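Local structure of amino acid amide racemase (6GIO) at residues C[234-240]-C[260-266]; C[119-124]-C[200-204]. The protein binds pyridoxal-5'-phosphate and belongs to the class-III aminotransferase family of PLP-dependent enzymes. All coordinates share one frame; numbering follows the deposited sequence.

Interaction 1 of 2, residues C[234-240]-C[260-266]; sequences LVVVDEV and PDMVVFG. With PLP (pyridoxal-5'-phosphate), chain G.
Val-237 bonds Met-262 and Val-264 in turn, the alternation of a parallel ladder: its N reaches Met-262 O at 3.0 Å, and its O receives Val-264 N, with an N-H...O angle of 165°. Met-262 N to Val-235 O and Glu-239 N to Val-264 O extend the ladder at its two ends. Where strand 262-265 begins, Asp-261 supplies a side-chain rung. Its CG lies anti to the carbonyl carbon (chi1 -66°), which brings OD2 to 2.9 Å from Val-235 N through the anti lone pair. An acid suits this place: one oxygen takes the backbone N-H and also forms a salt bridge with Arg-229.

Apolar contacts follow the alternation of the strands. Val-236 CG1 meets Val-264 CG2 at 4.0 Å on one face, while on the other Val-237 CG2 rests on Pro-260 CB. Beta-branched valines suit such buried extended chain, filling the space close to the backbone.

Polar groups gather at the C-terminal end. Asp-238 OD1 accepts Val-240 N at 2.9 Å, nearly along its C-O axis, making an Asx turn; OD2 lies 2.5 Å from PLP N1 and also bonds His-140 ND1. The carboxylate would probably stabilise a protonated pyridine nitrogen. Val-240 packs its CG1 over a face of the ring, 3.6 Å from PLP C4. A water accepts from Gly-266 N and donates to Glu-239 O, bridging the two chains just past the ladder. An aspartate at the C-terminal side of a parallel strand, facing the pyridine nitrogen, is the hallmark of the fold-type I PLP enzymes.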
# COMPACT_ATOMS: atom_id res chain seq x y z
N LEU C 234 11.56 -22.60 2.17
CA LEU C 234 12.04 -21.49 1.38
C LEU C 234 12.59 -20.36 2.28
O LEU C 234 12.07 -20.09 3.37
CB LEU C 234 10.92 -20.97 0.48
CG LEU C 234 10.37 -21.97 -0.54
CD1 LEU C 234 9.21 -21.38 -1.34
CD2 LEU C 234 11.48 -22.45 -1.45
N VAL C 235 13.64 -19.70 1.78
CA VAL C 235 14.40 -18.75 2.54
C VAL C 235 14.12 -17.35 1.99
O VAL C 235 14.33 -17.07 0.80
CB VAL C 235 15.90 -19.12 2.46
CG1 VAL C 235 16.75 -18.13 3.23
CG2 VAL C 235 16.11 -20.54 2.98
N VAL C 236 13.57 -16.51 2.85
CA VAL C 236 13.06 -15.22 2.45
C VAL C 236 13.93 -14.21 3.16
O VAL C 236 14.00 -14.22 4.37
CB VAL C 236 11.59 -15.01 2.91
CG1 VAL C 236 11.06 -13.63 2.49
CG2 VAL C 236 10.64 -16.10 2.41
N VAL C 237 14.56 -13.30 2.43
CA VAL C 237 15.24 -12.18 3.05
C VAL C 237 14.46 -10.86 2.86
O VAL C 237 14.13 -10.47 1.73
CB VAL C 237 16.70 -12.02 2.52
CG1 VAL C 237 17.36 -10.81 3.16
CG2 VAL C 237 17.54 -13.26 2.82
N ASP C 238 14.19 -10.19 3.97
CA ASP C 238 13.58 -8.84 3.98
C ASP C 238 14.66 -7.77 3.84
O ASP C 238 15.37 -7.48 4.82
CB ASP C 238 12.83 -8.66 5.30
CG ASP C 238 11.97 -7.40 5.32
OD1 ASP C 238 12.28 -6.46 4.58
OD2 ASP C 238 10.98 -7.34 6.08
N GLU C 239 14.81 -7.19 2.66
CA GLU C 239 15.79 -6.14 2.40
C GLU C 239 15.12 -4.75 2.48
O GLU C 239 15.68 -3.75 2.08
CB GLU C 239 16.47 -6.33 1.05
CG GLU C 239 17.39 -7.57 0.96
CD GLU C 239 18.83 -7.33 1.45
OE1 GLU C 239 19.32 -6.19 1.30
OE2 GLU C 239 19.50 -8.28 1.99
N VAL C 240 13.92 -4.70 3.01
CA VAL C 240 13.17 -3.47 2.96
C VAL C 240 13.93 -2.32 3.58
O VAL C 240 13.96 -1.21 3.02
CB VAL C 240 11.78 -3.65 3.62
CG1 VAL C 240 11.09 -2.29 3.82
CG2 VAL C 240 10.91 -4.55 2.77
N PRO C 260 19.06 -16.43 -1.19
CA PRO C 260 17.66 -16.62 -0.86
C PRO C 260 16.82 -17.15 -2.02
O PRO C 260 17.11 -16.90 -3.17
CB PRO C 260 17.19 -15.21 -0.45
CG PRO C 260 18.20 -14.26 -1.02
CD PRO C 260 19.48 -15.01 -1.16
N ASP C 261 15.73 -17.81 -1.67
CA ASP C 261 14.70 -18.11 -2.61
C ASP C 261 13.89 -16.86 -2.97
O ASP C 261 13.38 -16.75 -4.08
CB ASP C 261 13.82 -19.16 -1.95
CG ASP C 261 14.58 -20.50 -1.75
OD1 ASP C 261 15.00 -21.02 -2.78
OD2 ASP C 261 14.75 -21.00 -0.60
N MET C 262 13.74 -15.94 -2.02
CA MET C 262 12.82 -14.84 -2.22
C MET C 262 13.40 -13.64 -1.54
O MET C 262 13.91 -13.75 -0.42
CB MET C 262 11.44 -15.18 -1.62
CG MET C 262 10.38 -14.06 -1.71
SD MET C 262 8.72 -14.46 -1.12
CE MET C 262 8.21 -15.58 -2.45
N VAL C 263 13.31 -12.48 -2.21
CA VAL C 263 13.77 -11.24 -1.62
C VAL C 263 12.65 -10.22 -1.64
O VAL C 263 11.94 -10.12 -2.66
CB VAL C 263 15.00 -10.67 -2.34
CG1 VAL C 263 15.49 -9.42 -1.63
CG2 VAL C 263 16.13 -11.70 -2.43
N VAL C 264 12.48 -9.50 -0.53
CA VAL C 264 11.44 -8.47 -0.40
C VAL C 264 12.12 -7.12 -0.34
O VAL C 264 13.10 -6.91 0.46
CB VAL C 264 10.57 -8.72 0.85
CG1 VAL C 264 9.43 -7.68 0.97
CG2 VAL C 264 10.01 -10.13 0.82
N PHE C 265 11.67 -6.19 -1.22
CA PHE C 265 12.23 -4.86 -1.27
C PHE C 265 11.20 -3.80 -0.92
O PHE C 265 10.00 -4.00 -1.10
CB PHE C 265 12.75 -4.56 -2.67
CG PHE C 265 13.85 -5.47 -3.15
CD1 PHE C 265 15.17 -5.19 -2.86
CD2 PHE C 265 13.57 -6.53 -4.00
CE1 PHE C 265 16.16 -5.99 -3.35
CE2 PHE C 265 14.58 -7.32 -4.53
CZ PHE C 265 15.88 -7.06 -4.18
N GLY C 266 11.67 -2.66 -0.43
CA GLY C 266 10.77 -1.54 -0.18
C GLY C 266 11.49 -0.29 0.19
O GLY C 266 12.64 -0.07 -0.16
N1 PLP G . 10.21 -5.02 6.65
C2 PLP G . 11.24 -4.33 7.20
C2A PLP G . 12.55 -4.98 7.54
C3 PLP G . 11.11 -2.89 7.51
O3 PLP G . 12.14 -2.23 8.06
C4 PLP G . 9.87 -2.17 7.19
C4A PLP G . 9.73 -0.71 7.48
C5 PLP G . 8.79 -3.02 6.57
C6 PLP G . 9.03 -4.39 6.35
C5A PLP G . 7.43 -2.41 6.25
O4P PLP G . 7.48 -1.25 5.40
P PLP G . 6.27 -0.21 5.37
O1P PLP G . 6.50 0.47 4.05
O2P PLP G . 6.46 0.72 6.56
O3P PLP G . 5.00 -1.04 5.38
O HOH W 1 14.59 -2.40 -0.24

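Interaction 2 of 2, residues C[119-124]-C[200-204]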
# COMPACT_ATOMS: atom_id res chain seq x y z
N ALA C 119 4.09 -12.04 0.38
CA ALA C 119 5.02 -13.14 0.54
C ALA C 119 4.37 -14.22 1.37
O ALA C 119 4.34 -15.36 0.93
CB ALA C 119 6.35 -12.69 1.18
N VAL C 120 3.82 -13.88 2.54
CA VAL C 120 3.23 -14.93 3.38
C VAL C 120 2.03 -15.64 2.72
O VAL C 120 1.93 -16.89 2.77
CB VAL C 120 2.86 -14.49 4.83
CG1 VAL C 120 1.79 -13.40 4.87
CG2 VAL C 120 2.38 -15.69 5.62
N ARG C 121 1.17 -14.86 2.07
CA ARG C 121 -0.01 -15.44 1.40
C ARG C 121 0.42 -16.42 0.29
O ARG C 121 -0.08 -17.51 0.25
CB ARG C 121 -0.85 -14.33 0.78
CG ARG C 121 -1.53 -13.41 1.78
CD ARG C 121 -2.67 -12.64 1.15
NE ARG C 121 -3.59 -13.47 0.42
CZ ARG C 121 -4.10 -13.18 -0.76
NH1 ARG C 121 -4.17 -11.93 -1.18
NH2 ARG C 121 -4.52 -14.16 -1.53
N VAL C 122 1.40 -16.05 -0.51
CA VAL C 122 1.73 -16.86 -1.69
C VAL C 122 2.66 -18.00 -1.34
O VAL C 122 2.64 -19.07 -1.97
CB VAL C 122 2.29 -15.99 -2.84
CG1 VAL C 122 3.69 -15.48 -2.54
CG2 VAL C 122 2.24 -16.74 -4.17
N LEU C 123 3.50 -17.78 -0.34
CA LEU C 123 4.39 -18.88 0.11
C LEU C 123 3.60 -20.06 0.71
O LEU C 123 3.82 -21.24 0.36
CB LEU C 123 5.42 -18.38 1.09
CG LEU C 123 6.55 -17.50 0.57
CD1 LEU C 123 7.13 -16.71 1.74
CD2 LEU C 123 7.62 -18.35 -0.08
N THR C 124 2.64 -19.75 1.57
CA THR C 124 1.84 -20.81 2.20
C THR C 124 1.01 -21.52 1.13
O THR C 124 1.00 -22.76 1.08
CB THR C 124 0.97 -20.27 3.31
OG1 THR C 124 0.28 -19.13 2.83
CG2 THR C 124 1.83 -19.84 4.48
N ALA C 200 6.59 -23.55 5.53
CA ALA C 200 6.65 -22.94 4.19
C ALA C 200 7.98 -22.19 3.97
O ALA C 200 8.65 -22.35 2.93
CB ALA C 200 5.50 -21.94 4.01
N ALA C 201 8.31 -21.35 4.94
CA ALA C 201 9.35 -20.36 4.80
C ALA C 201 9.92 -19.90 6.11
O ALA C 201 9.25 -19.96 7.15
CB ALA C 201 8.76 -19.17 4.09
N VAL C 202 11.15 -19.37 6.06
CA VAL C 202 11.77 -18.67 7.19
C VAL C 202 11.98 -17.28 6.70
O VAL C 202 12.48 -17.10 5.58
CB VAL C 202 13.13 -19.29 7.65
CG1 VAL C 202 14.05 -19.57 6.48
CG2 VAL C 202 13.84 -18.42 8.68
N PHE C 203 11.60 -16.30 7.55
CA PHE C 203 11.80 -14.90 7.24
C PHE C 203 12.96 -14.31 8.00
O PHE C 203 12.98 -14.33 9.25
CB PHE C 203 10.57 -14.09 7.58
CG PHE C 203 9.49 -14.14 6.54
CD1 PHE C 203 8.72 -15.28 6.38
CD2 PHE C 203 9.21 -13.01 5.74
CE1 PHE C 203 7.69 -15.32 5.43
CE2 PHE C 203 8.20 -13.04 4.82
CZ PHE C 203 7.42 -14.20 4.65
N ILE C 204 13.88 -13.71 7.24
CA ILE C 204 15.18 -13.24 7.78
C ILE C 204 15.40 -11.77 7.47
O ILE C 204 15.44 -11.39 6.28
CB ILE C 204 16.35 -14.00 7.11
CG1 ILE C 204 16.35 -15.48 7.46
CG2 ILE C 204 17.69 -13.38 7.50
CD1 ILE C 204 17.31 -16.29 6.59
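Phe-203 points from strand 199-204 into helix 112-127 and presents the end of its ring. Ala-119 CB sits at the ring's edge, near its plane, 3.9 Å from CZ, and Val-120 N also lies at that edge. With CG anti to the carbonyl carbon (chi1 -81°), the phenylalanine extends across to the helix, where the single methyl of alanine lets the broad ring come close.

Leu-123, one helical turn on, comes from the opposite direction. Its CD1 approaches the Phe-203 ring obliquely, 3.9 Å from CZ, and the same methyl lies 3.8 Å from Ala-201 CB. One branch of the leucine thus spans two strand residues, and the small Ala-201 suits a site where the helix side chain reaches nearly to the strand. The segment axes approach to 8.1 Å at 147°, so helix and strand run roughly antiparallel: this is a helix laid on the large mixed sheet of a PLP-dependent aminotransferase fold. The other side of the strand is turned to helix 220-229, which Val-202 and Ile-204 meet.

Towards the helix's C-terminal end the chains draw together. Ala-200 CB lies 4.1 Å from Leu-123 O and faces the methyl CG2 of Thr-124 at 4.3 Å; the small alanine suits this close approach of helix and strand. At the far end of the contact, the Phe-203 ring meets that of His-140, their planes at about 60°.

In the fold
The two contacts lie side by side, their centres 10 Å apart, in the same seven-stranded mixed sheet. Interaction 2 comes first along the chain and closes before interaction 1 opens. Strands 199-204 and 234-238 are parallel neighbours, so the order 199-204, 234-238, 262-265 runs through both; Asp-238 N to Ile-204 O and Val-236 O to Ile-204 N, each 2.9 Å, are probable hydrogen bonds joining them. Helix 112-127 spans both as well: Leu-123 CD1 touches Val-236 CG2 at 3.6 Å, while Ala-115 and Asn-116 meet Val-264 and Asp-238. Strand 234-238 and the turn after it give Asp-238 and Val-240 to the PLP pocket, and helix 112-127 gives Gly-112, Ser-113 and Asn-116.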